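Local coordinates for designed helical repeat protein (Synthetic construct, PDB 5CWQ) that is of unknown function but was designed computationally as a helical repeat protein, apparently to explore which repeat architectures can be built, at residues A120-L131 with A160-R171. Numbering follows the deposited sequence.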
ATOM      1  N   ALA A 120      14.640   6.638  -2.825  1.00 47.62           N
ATOM      2  CA  ALA A 120      13.716   5.821  -3.601  1.00 45.67           C
ATOM      3  C   ALA A 120      14.051   4.343  -3.458  1.00 48.15           C
ATOM      4  O   ALA A 120      13.157   3.497  -3.419  1.00 45.16           O
ATOM      5  CB  ALA A 120      13.749   6.232  -5.065  1.00 45.04           C
ATOM      6  N   GLU A 121      15.342   4.035  -3.376  1.00 55.04           N
ATOM      7  CA  GLU A 121      15.783   2.652  -3.257  1.00 61.09           C
ATOM      8  C   GLU A 121      15.425   2.088  -1.886  1.00 55.46           C
ATOM      9  O   GLU A 121      15.071   0.916  -1.767  1.00 53.62           O
ATOM     10  CB  GLU A 121      17.290   2.542  -3.498  1.00 73.35           C
ATOM     11  CG  GLU A 121      17.787   1.110  -3.668  1.00 82.63           C
ATOM     12  CD  GLU A 121      17.173   0.410  -4.872  1.00 87.93           C
ATOM     13  OE1 GLU A 121      16.670   1.106  -5.780  1.00 88.65           O
ATOM     14  OE2 GLU A 121      17.193  -0.838  -4.905  1.00 90.61           O
ATOM     15  N   ARG A 122      15.516   2.922  -0.854  1.00 53.60           N
ATOM     16  CA  ARG A 122      15.122   2.513   0.489  1.00 54.15           C
ATOM     17  C   ARG A 122      13.640   2.161   0.526  1.00 46.54           C
ATOM     18  O   ARG A 122      13.236   1.208   1.191  1.00 45.49           O
ATOM     19  CB  ARG A 122      15.425   3.614   1.506  1.00 63.18           C
ATOM     20  CG  ARG A 122      16.904   3.764   1.834  1.00 75.71           C
ATOM     21  CD  ARG A 122      17.123   4.653   3.050  1.00 86.27           C
ATOM     22  NE  ARG A 122      16.505   4.101   4.253  1.00 94.50           N
ATOM     23  CZ  ARG A 122      16.653   4.605   5.475  1.00101.94           C
ATOM     24  NH1 ARG A 122      17.407   5.680   5.672  1.00105.57           N
ATOM     25  NH2 ARG A 122      16.048   4.030   6.505  1.00103.57           N
ATOM     26  N   ALA A 123      12.834   2.936  -0.192  1.00 41.46           N
ATOM     27  CA  ALA A 123      11.404   2.676  -0.282  1.00 36.84           C
ATOM     28  C   ALA A 123      11.149   1.354  -1.000  1.00 36.60           C
ATOM     29  O   ALA A 123      10.231   0.612  -0.652  1.00 34.23           O
ATOM     30  CB  ALA A 123      10.702   3.815  -1.001  1.00 34.00           C
ATOM     31  N   SER A 124      11.973   1.065  -2.002  1.00 39.45           N
ATOM     32  CA  SER A 124      11.844  -0.167  -2.769  1.00 41.25           C
ATOM     33  C   SER A 124      12.181  -1.372  -1.899  1.00 41.84           C
ATOM     34  O   SER A 124      11.562  -2.428  -2.016  1.00 41.61           O
ATOM     35  CB  SER A 124      12.749  -0.126  -3.999  1.00 44.12           C
ATOM     36  OG  SER A 124      12.500  -1.229  -4.851  1.00 46.04           O
ATOM     37  N   GLU A 125      13.171  -1.204  -1.027  1.00 42.82           N
ATOM     38  CA  GLU A 125      13.556  -2.250  -0.088  1.00 43.98           C
ATOM     39  C   GLU A 125      12.439  -2.511   0.918  1.00 39.85           C
ATOM     40  O   GLU A 125      12.160  -3.659   1.261  1.00 39.13           O
ATOM     41  CB  GLU A 125      14.846  -1.863   0.638  1.00 49.29           C
ATOM     42  CG  GLU A 125      16.068  -1.824  -0.271  1.00 54.96           C
ATOM     43  CD  GLU A 125      17.253  -1.109   0.351  1.00 60.12           C
ATOM     44  OE1 GLU A 125      17.131  -0.626   1.496  1.00 60.21           O
ATOM     45  OE2 GLU A 125      18.308  -1.030  -0.311  1.00 63.97           O
ATOM     46  N   LYS A 126      11.803  -1.441   1.387  1.00 37.67           N
ATOM     47  CA  LYS A 126      10.670  -1.564   2.297  1.00 36.94           C
ATOM     48  C   LYS A 126       9.486  -2.229   1.599  1.00 35.93           C
ATOM     49  O   LYS A 126       8.772  -3.035   2.197  1.00 38.38           O
ATOM     50  CB  LYS A 126      10.258  -0.191   2.836  1.00 36.13           C
ATOM     51  CG  LYS A 126      11.251   0.416   3.818  1.00 38.64           C
ATOM     52  CD  LYS A 126      10.750   1.751   4.348  1.00 39.62           C
ATOM     53  CE  LYS A 126      11.690   2.327   5.392  1.00 43.64           C
ATOM     54  NZ  LYS A 126      13.049   2.570   4.839  1.00 47.18           N
ATOM     55  N   ALA A 127       9.284  -1.883   0.330  1.00 32.16           N
ATOM     56  CA  ALA A 127       8.212  -2.466  -0.466  1.00 28.89           C
ATOM     57  C   ALA A 127       8.447  -3.955  -0.677  1.00 29.40           C
ATOM     58  O   ALA A 127       7.510  -4.754  -0.638  1.00 27.27           O
ATOM     59  CB  ALA A 127       8.098  -1.754  -1.806  1.00 28.63           C
ATOM     60  N   GLN A 128       9.702  -4.325  -0.909  1.00 32.68           N
ATOM     61  CA  GLN A 128      10.052  -5.727  -1.088  1.00 36.54           C
ATOM     62  C   GLN A 128       9.810  -6.497   0.207  1.00 37.04           C
ATOM     63  O   GLN A 128       9.332  -7.631   0.182  1.00 37.29           O
ATOM     64  CB  GLN A 128      11.511  -5.867  -1.534  1.00 41.59           C
ATOM     65  CG  GLN A 128      11.945  -7.301  -1.823  1.00 46.80           C
ATOM     66  CD  GLN A 128      11.141  -7.948  -2.937  1.00 49.97           C
ATOM     67  OE1 GLN A 128      10.739  -7.287  -3.896  1.00 50.78           O
ATOM     68  NE2 GLN A 128      10.897  -9.248  -2.812  1.00 51.80           N
ATOM     69  N   ARG A 129      10.135  -5.872   1.336  1.00 38.79           N
ATOM     70  CA  ARG A 129       9.947  -6.495   2.643  1.00 43.45           C
ATOM     71  C   ARG A 129       8.478  -6.806   2.911  1.00 36.98           C
ATOM     72  O   ARG A 129       8.120  -7.948   3.191  1.00 36.32           O
ATOM     73  CB  ARG A 129      10.488  -5.594   3.756  1.00 55.64           C
ATOM     74  CG  ARG A 129      12.004  -5.575   3.880  1.00 70.91           C
ATOM     75  CD  ARG A 129      12.447  -4.486   4.849  1.00 83.65           C
ATOM     76  NE  ARG A 129      13.900  -4.364   4.937  1.00 96.37           N
ATOM     77  CZ  ARG A 129      14.531  -3.417   5.627  1.00105.15           C
ATOM     78  NH1 ARG A 129      13.840  -2.498   6.290  1.00106.19           N
ATOM     79  NH2 ARG A 129      15.856  -3.385   5.651  1.00110.27           N
ATOM     80  N   VAL A 130       7.633  -5.784   2.829  1.00 33.31           N
ATOM     81  CA  VAL A 130       6.219  -5.945   3.138  1.00 32.47           C
ATOM     82  C   VAL A 130       5.564  -6.900   2.140  1.00 30.09           C
ATOM     83  O   VAL A 130       4.633  -7.632   2.488  1.00 29.22           O
ATOM     84  CB  VAL A 130       5.482  -4.583   3.139  1.00 32.91           C
ATOM     85  CG1 VAL A 130       5.483  -3.963   1.752  1.00 33.70           C
ATOM     86  CG2 VAL A 130       4.062  -4.742   3.657  1.00 32.44           C
ATOM     87  N   LEU A 131       6.065  -6.894   0.907  1.00 29.68           N
ATOM     88  CA  LEU A 131       5.606  -7.829  -0.115  1.00 29.86           C
ATOM     89  C   LEU A 131       5.807  -9.268   0.349  1.00 30.90           C
ATOM     90  O   LEU A 131       4.902 -10.097   0.249  1.00 30.41           O
ATOM     91  CB  LEU A 131       6.350  -7.590  -1.430  1.00 32.85           C
ATOM     92  CG  LEU A 131       6.184  -8.650  -2.522  1.00 37.02           C
ATOM     93  CD1 LEU A 131       4.730  -8.771  -2.931  1.00 36.85           C
ATOM     94  CD2 LEU A 131       7.052  -8.312  -3.720  1.00 39.62           C
ATOM     95  N   ALA A 160       2.263  -3.006  -2.427  1.00 23.60           N
ATOM     96  CA  ALA A 160       3.712  -3.171  -2.406  1.00 23.39           C
ATOM     97  C   ALA A 160       4.277  -3.211  -3.823  1.00 24.74           C
ATOM     98  O   ALA A 160       5.310  -2.607  -4.106  1.00 24.74           O
ATOM     99  CB  ALA A 160       4.087  -4.437  -1.646  1.00 23.89           C
ATOM    100  N   VAL A 161       3.591  -3.922  -4.713  1.00 26.22           N
ATOM    101  CA  VAL A 161       4.024  -4.023  -6.102  1.00 27.46           C
ATOM    102  C   VAL A 161       3.868  -2.669  -6.791  1.00 28.79           C
ATOM    103  O   VAL A 161       4.651  -2.319  -7.672  1.00 29.67           O
ATOM    104  CB  VAL A 161       3.228  -5.107  -6.858  1.00 25.84           C
ATOM    105  CG1 VAL A 161       3.547  -5.085  -8.348  1.00 25.32           C
ATOM    106  CG2 VAL A 161       3.543  -6.475  -6.280  1.00 25.99           C
ATOM    107  N   LEU A 162       2.858  -1.910  -6.375  1.00 28.66           N
ATOM    108  CA  LEU A 162       2.669  -0.551  -6.869  1.00 28.66           C
ATOM    109  C   LEU A 162       3.867   0.309  -6.493  1.00 26.93           C
ATOM    110  O   LEU A 162       4.352   1.106  -7.294  1.00 26.00           O
ATOM    111  CB  LEU A 162       1.389   0.061  -6.295  1.00 30.96           C
ATOM    112  CG  LEU A 162       0.280   0.429  -7.280  1.00 34.47           C
ATOM    113  CD1 LEU A 162      -0.912   1.005  -6.531  1.00 36.75           C
ATOM    114  CD2 LEU A 162       0.768   1.416  -8.327  1.00 34.89           C
ATOM    115  N   ALA A 163       4.335   0.144  -5.260  1.00 27.30           N
ATOM    116  CA  ALA A 163       5.472   0.905  -4.767  1.00 27.70           C
ATOM    117  C   ALA A 163       6.735   0.531  -5.535  1.00 28.17           C
ATOM    118  O   ALA A 163       7.545   1.396  -5.872  1.00 28.09           O
ATOM    119  CB  ALA A 163       5.661   0.672  -3.273  1.00 27.12           C
ATOM    120  N   LEU A 164       6.897  -0.757  -5.819  1.00 28.40           N
ATOM    121  CA  LEU A 164       8.046  -1.224  -6.588  1.00 30.19           C
ATOM    122  C   LEU A 164       8.011  -0.650  -7.999  1.00 30.72           C
ATOM    123  O   LEU A 164       9.036  -0.217  -8.528  1.00 32.49           O
ATOM    124  CB  LEU A 164       8.079  -2.752  -6.646  1.00 32.17           C
ATOM    125  CG  LEU A 164       8.404  -3.468  -5.332  1.00 34.84           C
ATOM    126  CD1 LEU A 164       8.205  -4.968  -5.481  1.00 35.72           C
ATOM    127  CD2 LEU A 164       9.828  -3.162  -4.866  1.00 36.83           C
ATOM    128  N   ALA A 165       6.827  -0.656  -8.603  1.00 29.16           N
ATOM    129  CA  ALA A 165       6.635  -0.086  -9.931  1.00 28.65           C
ATOM    130  C   ALA A 165       6.978   1.400  -9.934  1.00 29.06           C
ATOM    131  O   ALA A 165       7.593   1.906 -10.874  1.00 30.73           O
ATOM    132  CB  ALA A 165       5.206  -0.298 -10.393  1.00 27.32           C
ATOM    133  N   GLU A 166       6.574   2.086  -8.869  1.00 28.20           N
ATOM    134  CA  GLU A 166       6.815   3.515  -8.716  1.00 29.10           C
ATOM    135  C   GLU A 166       8.309   3.824  -8.764  1.00 31.30           C
ATOM    136  O   GLU A 166       8.758   4.656  -9.554  1.00 31.59           O
ATOM    137  CB  GLU A 166       6.213   4.006  -7.396  1.00 29.96           C
ATOM    138  CG  GLU A 166       6.334   5.500  -7.139  1.00 32.44           C
ATOM    139  CD  GLU A 166       5.336   6.325  -7.927  1.00 35.06           C
ATOM    140  OE1 GLU A 166       4.549   5.741  -8.705  1.00 34.57           O
ATOM    141  OE2 GLU A 166       5.337   7.563  -7.762  1.00 37.25           O
ATOM    142  N   VAL A 167       9.072   3.139  -7.920  1.00 33.67           N
ATOM    143  CA  VAL A 167      10.509   3.366  -7.832  1.00 35.86           C
ATOM    144  C   VAL A 167      11.212   2.942  -9.116  1.00 35.68           C
ATOM    145  O   VAL A 167      12.056   3.670  -9.632  1.00 36.78           O
ATOM    146  CB  VAL A 167      11.125   2.604  -6.642  1.00 37.62           C
ATOM    147  CG1 VAL A 167      12.643   2.783  -6.610  1.00 39.18           C
ATOM    148  CG2 VAL A 167      10.508   3.079  -5.340  1.00 37.10           C
ATOM    149  N   ALA A 168      10.863   1.763  -9.622  1.00 34.49           N
ATOM    150  CA  ALA A 168      11.503   1.218 -10.816  1.00 35.38           C
ATOM    151  C   ALA A 168      11.378   2.183 -11.989  1.00 37.54           C
ATOM    152  O   ALA A 168      12.290   2.304 -12.809  1.00 38.62           O
ATOM    153  CB  ALA A 168      10.894  -0.132 -11.174  1.00 34.39           C
ATOM    154  N   CYS A 169      10.249   2.878 -12.051  1.00 38.02           N
ATOM    155  CA  CYS A 169       9.985   3.814 -13.133  1.00 39.16           C
ATOM    156  C   CYS A 169      10.798   5.100 -12.995  1.00 38.44           C
ATOM    157  O   CYS A 169      11.416   5.551 -13.961  1.00 39.35           O
ATOM    158  CB  CYS A 169       8.492   4.146 -13.189  1.00 39.19           C
ATOM    159  SG  CYS A 169       8.062   5.390 -14.421  1.00 62.23           S
ATOM    160  N   CYS A 170      10.803   5.694 -11.804  1.00 36.41           N
ATOM    161  CA  CYS A 170      11.462   6.984 -11.628  1.00 36.15           C
ATOM    162  C   CYS A 170      12.982   6.829 -11.513  1.00 38.04           C
ATOM    163  O   CYS A 170      13.719   7.791 -11.725  1.00 37.86           O
ATOM    164  CB  CYS A 170      10.897   7.721 -10.408  1.00 34.59           C
ATOM    165  SG  CYS A 170      11.375   7.067  -8.794  1.00 40.48           S
ATOM    166  N   ARG A 171      13.443   5.620 -11.195  1.00 40.60           N
ATOM    167  CA  ARG A 171      14.876   5.317 -11.175  1.00 44.96           C
ATOM    168  C   ARG A 171      15.368   4.860 -12.544  1.00 43.89           C
ATOM    169  O   ARG A 171      16.571   4.823 -12.800  1.00 43.52           O
ATOM    170  CB  ARG A 171      15.198   4.235 -10.140  1.00 51.58           C
ATOM    171  CG  ARG A 171      15.789   4.762  -8.843  1.00 58.90           C
ATOM    172  CD  ARG A 171      15.955   3.656  -7.807  1.00 66.34           C
ATOM    173  NE  ARG A 171      16.543   2.443  -8.375  1.00 73.70           N
ATOM    174  CZ  ARG A 171      17.849   2.220  -8.503  1.00 79.68           C
ATOM    175  NH1 ARG A 171      18.734   3.126  -8.105  1.00 81.73           N
ATOM    176  NH2 ARG A 171      18.270   1.082  -9.035  1.00 82.11           N
TER
HETATM  177  O   HOH W   1      11.720  -1.331  -7.530  1.00 46.93           O
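Ala-127 and Ala-160, with CA atoms 5.0 Å apart, mark a tight part of a near-antiparallel helix pair, whose axes approach to 8.5 Å at 156°. Small residues permit this spacing: Ala-127 CB meets Ala-163 CB at 3.7 Å. Ala-160 CB packs against Val-130 CG1 and Leu-131 CB. Leu-164 is a knob in the hole formed by Ser-124, Ala-127, Gln-128 and Leu-131. With CG anti to the carbonyl carbon (chi1 -70°), CG packs on Ala-127 CB; CD2 reaches Ser-124 OG, CD1 meets Leu-131 CD2 at 4.0 Å. A water bridges Ser-124 OG (2.8 Å) and Leu-164 O, to which it donates. Val-167 sets both methyls against Ala-120 O. Glu-121 OE1 sits over a face of the Arg-171 guanidinium, 2.9 Å from NE. This salt bridge is purely electrostatic, since no N-H points at the oxygen. A leucine in place of Arg-171 would probably leave the Glu-121 carboxylate without this countercharge, close to Glu-176. Consecutive helices 117-144 and 147-171 thus form an antiparallel helical hairpin of this all-helical repeat fold. Helix 90-114 packs against Ala-120, Ala-127 and Val-130, and disulfides tie Cys-170 to Cys-112 and Cys-169 to Cys-227 of helix 204-230.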